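Local atomic coordinates of monoacylglycerol lipase (Palaeococcus ferrophilus, PDB entry 6QE2), a protein that hydrolyses monoacylglycerols to glycerol and free fatty acids, as a lipase of the alpha/beta-hydrolase fold. Residues W241-E244 / F245-I249; K129-G132 / R133-G137; A155-R158 / Y159-P163. One frame throughout, in Å; residues are numbered along the deposited sequence.

Contact 1: residues W241-E244 / F245-I249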
# COMPACT_ATOMS: atom_id res chain seq x y z
N TRP A 241 -10.59 -4.18 15.70
CA TRP A 241 -9.21 -3.74 15.66
C TRP A 241 -8.96 -2.36 15.02
O TRP A 241 -7.83 -1.88 15.08
CB TRP A 241 -8.39 -4.77 14.87
CG TRP A 241 -8.30 -6.09 15.52
CD1 TRP A 241 -8.76 -7.27 15.04
CD2 TRP A 241 -7.65 -6.38 16.76
NE1 TRP A 241 -8.43 -8.29 15.91
CE2 TRP A 241 -7.74 -7.77 16.96
CE3 TRP A 241 -6.98 -5.59 17.70
CZ2 TRP A 241 -7.21 -8.38 18.08
CZ3 TRP A 241 -6.44 -6.20 18.80
CH2 TRP A 241 -6.57 -7.58 18.99
N GLY A 242 -9.98 -1.74 14.43
CA GLY A 242 -9.76 -0.54 13.61
C GLY A 242 -9.10 0.57 14.41
O GLY A 242 -8.13 1.17 13.95
N GLU A 243 -9.53 0.76 15.66
CA GLU A 243 -8.98 1.85 16.45
C GLU A 243 -7.56 1.55 16.90
O GLU A 243 -6.67 2.40 16.85
CB GLU A 243 -9.87 2.13 17.66
CG GLU A 243 -9.43 3.41 18.32
CD GLU A 243 -10.01 3.57 19.71
OE1 GLU A 243 -11.14 3.10 19.94
OE2 GLU A 243 -9.30 4.11 20.58
N GLU A 244 -7.33 0.31 17.33
CA GLU A 244 -6.00 -0.13 17.73
C GLU A 244 -5.01 -0.07 16.58
O GLU A 244 -3.84 0.27 16.77
CB GLU A 244 -6.06 -1.55 18.32
CG GLU A 244 -4.79 -1.97 19.05
CD GLU A 244 -5.05 -3.08 20.06
OE1 GLU A 244 -6.22 -3.26 20.45
OE2 GLU A 244 -4.09 -3.76 20.46
N PHE A 245 -5.48 -0.42 15.39
CA PHE A 245 -4.65 -0.41 14.20
C PHE A 245 -4.17 1.01 13.93
O PHE A 245 -3.00 1.23 13.64
CB PHE A 245 -5.48 -0.94 13.03
CG PHE A 245 -4.83 -0.79 11.68
CD1 PHE A 245 -3.82 -1.64 11.29
CD2 PHE A 245 -5.28 0.17 10.79
CE1 PHE A 245 -3.23 -1.52 10.05
CE2 PHE A 245 -4.70 0.30 9.55
CZ PHE A 245 -3.67 -0.55 9.17
N HIS A 246 -5.08 1.97 14.04
CA HIS A 246 -4.72 3.37 13.82
C HIS A 246 -3.74 3.86 14.88
O HIS A 246 -2.78 4.57 14.58
CB HIS A 246 -5.97 4.25 13.81
CG HIS A 246 -6.70 4.24 12.51
ND1 HIS A 246 -7.79 3.43 12.27
CD2 HIS A 246 -6.50 4.95 11.37
CE1 HIS A 246 -8.23 3.64 11.04
NE2 HIS A 246 -7.47 4.55 10.48
N ARG A 247 -3.97 3.45 16.12
CA ARG A 247 -3.12 3.85 17.24
C ARG A 247 -1.69 3.33 17.12
O ARG A 247 -0.75 4.04 17.42
CB ARG A 247 -3.74 3.41 18.57
CG ARG A 247 -2.88 3.73 19.78
CD ARG A 247 -3.70 3.77 21.06
NE ARG A 247 -4.59 2.63 21.19
CZ ARG A 247 -5.90 2.67 20.97
NH1 ARG A 247 -6.48 3.82 20.63
NH2 ARG A 247 -6.64 1.58 21.11
N ALA A 248 -1.54 2.09 16.67
CA ALA A 248 -0.22 1.49 16.52
C ALA A 248 0.59 2.23 15.47
O ALA A 248 1.77 2.43 15.63
CB ALA A 248 -0.32 0.03 16.14
N ILE A 249 -0.05 2.60 14.39
CA ILE A 249 0.63 3.31 13.34
C ILE A 249 1.12 4.66 13.85
O ILE A 249 2.28 4.98 13.72
CB ILE A 249 -0.30 3.51 12.13
CG1 ILE A 249 -0.50 2.18 11.42
CG2 ILE A 249 0.27 4.53 11.18
CD1 ILE A 249 -1.79 2.10 10.66

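Contact 2: residues K129-G132 / R133-G137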
# COMPACT_ATOMS: atom_id res chain seq x y z
N LYS A 129 2.23 -12.17 -16.88
CA LYS A 129 3.56 -12.02 -17.47
C LYS A 129 3.49 -11.91 -18.98
O LYS A 129 4.35 -11.27 -19.60
CB LYS A 129 4.44 -13.23 -17.12
CG LYS A 129 4.91 -13.32 -15.69
CD LYS A 129 5.94 -14.44 -15.55
CE LYS A 129 6.46 -14.52 -14.12
NZ LYS A 129 7.39 -15.67 -13.91
N VAL A 130 2.52 -12.56 -19.61
CA VAL A 130 2.42 -12.44 -21.06
C VAL A 130 1.68 -11.17 -21.43
O VAL A 130 2.14 -10.40 -22.28
CB VAL A 130 1.74 -13.67 -21.66
CG1 VAL A 130 1.59 -13.44 -23.14
CG2 VAL A 130 2.56 -14.86 -21.36
N LEU A 131 0.51 -10.97 -20.85
CA LEU A 131 -0.32 -9.82 -21.21
C LEU A 131 0.38 -8.51 -20.88
O LEU A 131 0.21 -7.52 -21.60
CB LEU A 131 -1.67 -9.88 -20.49
CG LEU A 131 -2.58 -11.06 -20.84
CD1 LEU A 131 -3.93 -10.91 -20.17
CD2 LEU A 131 -2.74 -11.20 -22.35
N GLY A 132 1.18 -8.48 -19.81
CA GLY A 132 1.92 -7.27 -19.49
C GLY A 132 2.91 -6.88 -20.56
O GLY A 132 3.27 -5.70 -20.66
N ARG A 133 3.34 -7.83 -21.38
CA ARG A 133 4.29 -7.56 -22.45
C ARG A 133 3.63 -7.30 -23.80
O ARG A 133 4.04 -6.38 -24.51
CB ARG A 133 5.28 -8.72 -22.58
CG ARG A 133 6.35 -8.70 -21.50
CD ARG A 133 7.11 -10.01 -21.40
NE ARG A 133 8.22 -9.89 -20.47
CZ ARG A 133 8.19 -10.31 -19.21
NH1 ARG A 133 7.09 -10.86 -18.71
NH2 ARG A 133 9.26 -10.16 -18.43
N ILE A 134 2.60 -8.06 -24.17
CA ILE A 134 2.06 -7.97 -25.52
C ILE A 134 0.83 -7.06 -25.57
O ILE A 134 0.56 -6.44 -26.61
CB ILE A 134 1.72 -9.37 -26.07
CG1 ILE A 134 0.64 -10.05 -25.23
CG2 ILE A 134 2.97 -10.24 -26.12
CD1 ILE A 134 0.02 -11.27 -25.91
N THR A 135 0.09 -6.96 -24.47
CA THR A 135 -1.08 -6.07 -24.40
C THR A 135 -1.08 -5.32 -23.07
O THR A 135 -2.00 -5.47 -22.26
CB THR A 135 -2.38 -6.86 -24.57
OG1 THR A 135 -2.50 -7.82 -23.51
CG2 THR A 135 -2.41 -7.60 -25.90
N PRO A 136 -0.06 -4.49 -22.82
CA PRO A 136 0.05 -3.86 -21.50
C PRO A 136 -1.15 -3.00 -21.13
O PRO A 136 -1.47 -2.86 -19.94
CB PRO A 136 1.33 -3.03 -21.61
CG PRO A 136 1.48 -2.76 -23.07
CD PRO A 136 0.98 -4.01 -23.75
N GLY A 137 -1.83 -2.41 -22.12
CA GLY A 137 -2.98 -1.57 -21.88
C GLY A 137 -4.30 -2.30 -21.75
O GLY A 137 -5.32 -1.66 -21.43

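Contact 3: residues A155-R158 / Y159-P163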
# COMPACT_ATOMS: atom_id res chain seq x y z
N ALA A 155 -18.44 -1.04 5.95
CA ALA A 155 -17.22 -0.64 5.26
C ALA A 155 -17.22 -1.25 3.87
O ALA A 155 -16.83 -0.61 2.91
CB ALA A 155 -16.00 -1.09 6.04
N VAL A 156 -17.69 -2.49 3.78
CA VAL A 156 -17.74 -3.18 2.51
C VAL A 156 -18.72 -2.49 1.60
O VAL A 156 -18.45 -2.27 0.44
CB VAL A 156 -18.17 -4.64 2.68
CG1 VAL A 156 -18.44 -5.27 1.33
CG2 VAL A 156 -17.11 -5.42 3.43
N LYS A 157 -19.87 -2.12 2.15
CA LYS A 157 -20.89 -1.44 1.39
C LYS A 157 -20.39 -0.10 0.86
O LYS A 157 -20.64 0.26 -0.27
CB LYS A 157 -22.13 -1.24 2.26
CG LYS A 157 -23.20 -0.37 1.64
CD LYS A 157 -24.46 -0.42 2.48
CE LYS A 157 -25.25 0.86 2.34
NZ LYS A 157 -26.03 0.86 1.08
N ARG A 158 -19.66 0.64 1.70
CA ARG A 158 -19.12 1.92 1.28
C ARG A 158 -18.16 1.76 0.11
O ARG A 158 -18.18 2.54 -0.82
CB ARG A 158 -18.41 2.60 2.45
CG ARG A 158 -19.34 3.25 3.44
CD ARG A 158 -18.62 4.27 4.29
NE ARG A 158 -17.80 3.65 5.31
CZ ARG A 158 -18.28 3.13 6.43
NH1 ARG A 158 -19.58 3.14 6.66
NH2 ARG A 158 -17.46 2.59 7.31
N TYR A 159 -17.32 0.74 0.18
CA TYR A 159 -16.35 0.46 -0.87
C TYR A 159 -17.06 0.20 -2.18
O TYR A 159 -16.68 0.72 -3.22
CB TYR A 159 -15.52 -0.76 -0.48
CG TYR A 159 -14.42 -1.14 -1.43
CD1 TYR A 159 -13.15 -0.61 -1.31
CD2 TYR A 159 -14.63 -2.08 -2.43
CE1 TYR A 159 -12.13 -0.98 -2.16
CE2 TYR A 159 -13.62 -2.45 -3.28
CZ TYR A 159 -12.37 -1.90 -3.14
OH TYR A 159 -11.36 -2.27 -3.99
N ILE A 160 -18.10 -0.61 -2.11
CA ILE A 160 -18.87 -0.97 -3.28
C ILE A 160 -19.57 0.23 -3.89
O ILE A 160 -19.66 0.34 -5.10
CB ILE A 160 -19.92 -2.03 -2.93
CG1 ILE A 160 -19.25 -3.37 -2.71
CG2 ILE A 160 -20.96 -2.13 -4.03
CD1 ILE A 160 -20.05 -4.30 -1.83
N GLU A 161 -20.04 1.13 -3.05
CA GLU A 161 -20.77 2.29 -3.52
C GLU A 161 -19.91 3.50 -3.86
O GLU A 161 -20.38 4.46 -4.44
CB GLU A 161 -21.83 2.68 -2.50
CG GLU A 161 -22.89 1.61 -2.35
CD GLU A 161 -23.82 1.89 -1.20
OE1 GLU A 161 -23.47 2.69 -0.33
OE2 GLU A 161 -24.91 1.30 -1.18
N ASP A 162 -18.64 3.44 -3.49
CA ASP A 162 -17.73 4.54 -3.77
C ASP A 162 -17.54 4.64 -5.27
O ASP A 162 -17.05 3.71 -5.89
CB ASP A 162 -16.39 4.27 -3.09
CG ASP A 162 -15.49 5.48 -3.04
OD1 ASP A 162 -15.53 6.30 -3.97
OD2 ASP A 162 -14.73 5.61 -2.08
N PRO A 163 -17.89 5.77 -5.87
CA PRO A 163 -17.74 5.95 -7.31
C PRO A 163 -16.30 6.06 -7.80
O PRO A 163 -16.06 5.93 -8.99
CB PRO A 163 -18.50 7.25 -7.59
CG PRO A 163 -18.48 7.97 -6.30
CD PRO A 163 -18.54 6.93 -5.24

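Contact 1: residues W241-E244 / F245-I249
Glu243 and Arg247, long charged side chains one helical turn apart on an exposed flank, form a salt bridge in which Arg247 NH1 lies 2.8 Å from Glu243 OE2, fairly straight at 166° at the hydrogen. The oxygen lies close to the guanidinium plane and is met on its anti side, the two flat groups perpendicular. Both residues send CG anti to the backbone N, but Glu243 runs out extended while Arg247 folds at chi3 (47°), which turns the guanidinium back over the preceding turn.

The second polar group centres on Gly242 O, which accepts two bonds from one residue: His246 N at 3.2 Å, the ordinary helical bond, and His246 ND1 at 2.8 Å, arriving from the other face of the carbonyl plane. The imidazole, donating through ND1, is thereby restrained in its rotation. A leucine in place of His246 would probably leave Gly242 O with only the backbone donor of the two, and its own side chain without a polar atom to fix its rotation.

This is the opening of the C-terminal helix 242-256, which flanks the central sheet of the alpha/beta-hydrolase fold. Phe245 N reaches Trp241 O at 2.8 Å.

Packing on the inner side is largely apolar. Ile249 CD1 lies over one face of the Phe245 ring, offset toward its rim, both touching Leu198 of strand 195-200, while the His246 ring lies against Leu32 and Leu35 of helix 30-38.

Contact 2: residues K129-G132 / R133-G137
Arg133 NH1 donates to Lys129 O at 2.9 Å, a side chain reaching back one turn to a backbone carbonyl. The oxygen lies almost in the guanidinium plane, and the bond is moderately bent, 153° at the hydrogen. Arg133 keeps an extended chain from CG to NE, and its chi4 of 99° swings NH1 toward this carbonyl. In the last turn of helix 122-134 Val130 O takes both Ile134 N, the usual bond four residues on, and Arg133 N, three residues on, each at 3.0 Å. Leu131 O receives Thr135 N at 2.9 Å and, weakly, Thr135 OG1 at 3.3 Å. Threonine suits the first non-helical residue because its hydroxyl can turn back on a last-turn carbonyl. Pro136 follows where the helical bonding ends: its nitrogen has no hydrogen to give, and its CB packs on Gly132 O.

Val130 CG1 meets Ile134 CD1 at 3.9 Å, while Leu131 lies alongside Thr135 and comes within about 4 Å of a bound lauryl dimethylamine-N-oxide. This helix end belongs to the region inserted between strands 106-110 and 195-200, consistent with the cap of monoacylglycerol lipases; toward helix 171-186, Arg133 touches Met175, and Pro136 packs on and backbone-bonds to Lys172.

Contact 3: residues A155-R158 / Y159-P163
Tyr159, Ile160 and Glu161 each bond through the backbone N to the carbonyl four residues earlier, on Ala155, Val156 and Lys157, before the ladder ends in a weak bond to Arg158 O from the N of Asp162, the first residue to leave helical phi/psi.

On the exposed side Lys157 NZ forms a salt bridge with Glu161 OE2 at 2.6 Å, taken on the syn side. A chi4 of 80° bends the ammonium toward the acid, and CG of Lys157 passes 3.6 Å from Glu161 OE1; flexible, oppositely charged chains suit this spacing. Beside them Val156 and Ile160 point the same way, with CG1 of Val156 3.7 Å from CD1 of Ile160. Arg158 is folded at chi3; Ala155 CA lies 3.8 Å above its guanidinium plane, offset toward the rim, and NH2 goes on to a salt bridge with Glu237.

Inward, Tyr159 packs on Leu144, Leu149 and Val165, and its hydroxyl hydrogen-bonds a bound glycerol, probably from the crystallisation liquor. Asp162 OD1 accepts a hydrogen bond from Leu164 N, an Asx turn after the helix, and one between Asp162 OD2 and His25 NE2 ties the end of helix 153-161 to the loop between strand 15-19 and helix 30-38.

None of the three contacts closes a long loop: each spans one continuous stretch, and they follow in series, neither nested nor crossed. Contact 2 comes first, finishing helix 122-134 before strand 139-141. Contact 3 then ends helix 153-161, ahead of strand 168-170, which pairs antiparallel with 139-141; both contacts thus belong to the region inserted between strands 106-110 and 195-200 of the main sheet. After the last sheet strand, 223-228, contact 1 starts the C-terminal helix 242-256. It lies on the opposite side of the chain's centre from contact 2, their centres 39 Å apart, while contacts 1 and 3 approach to about 10 Å between nearest atoms.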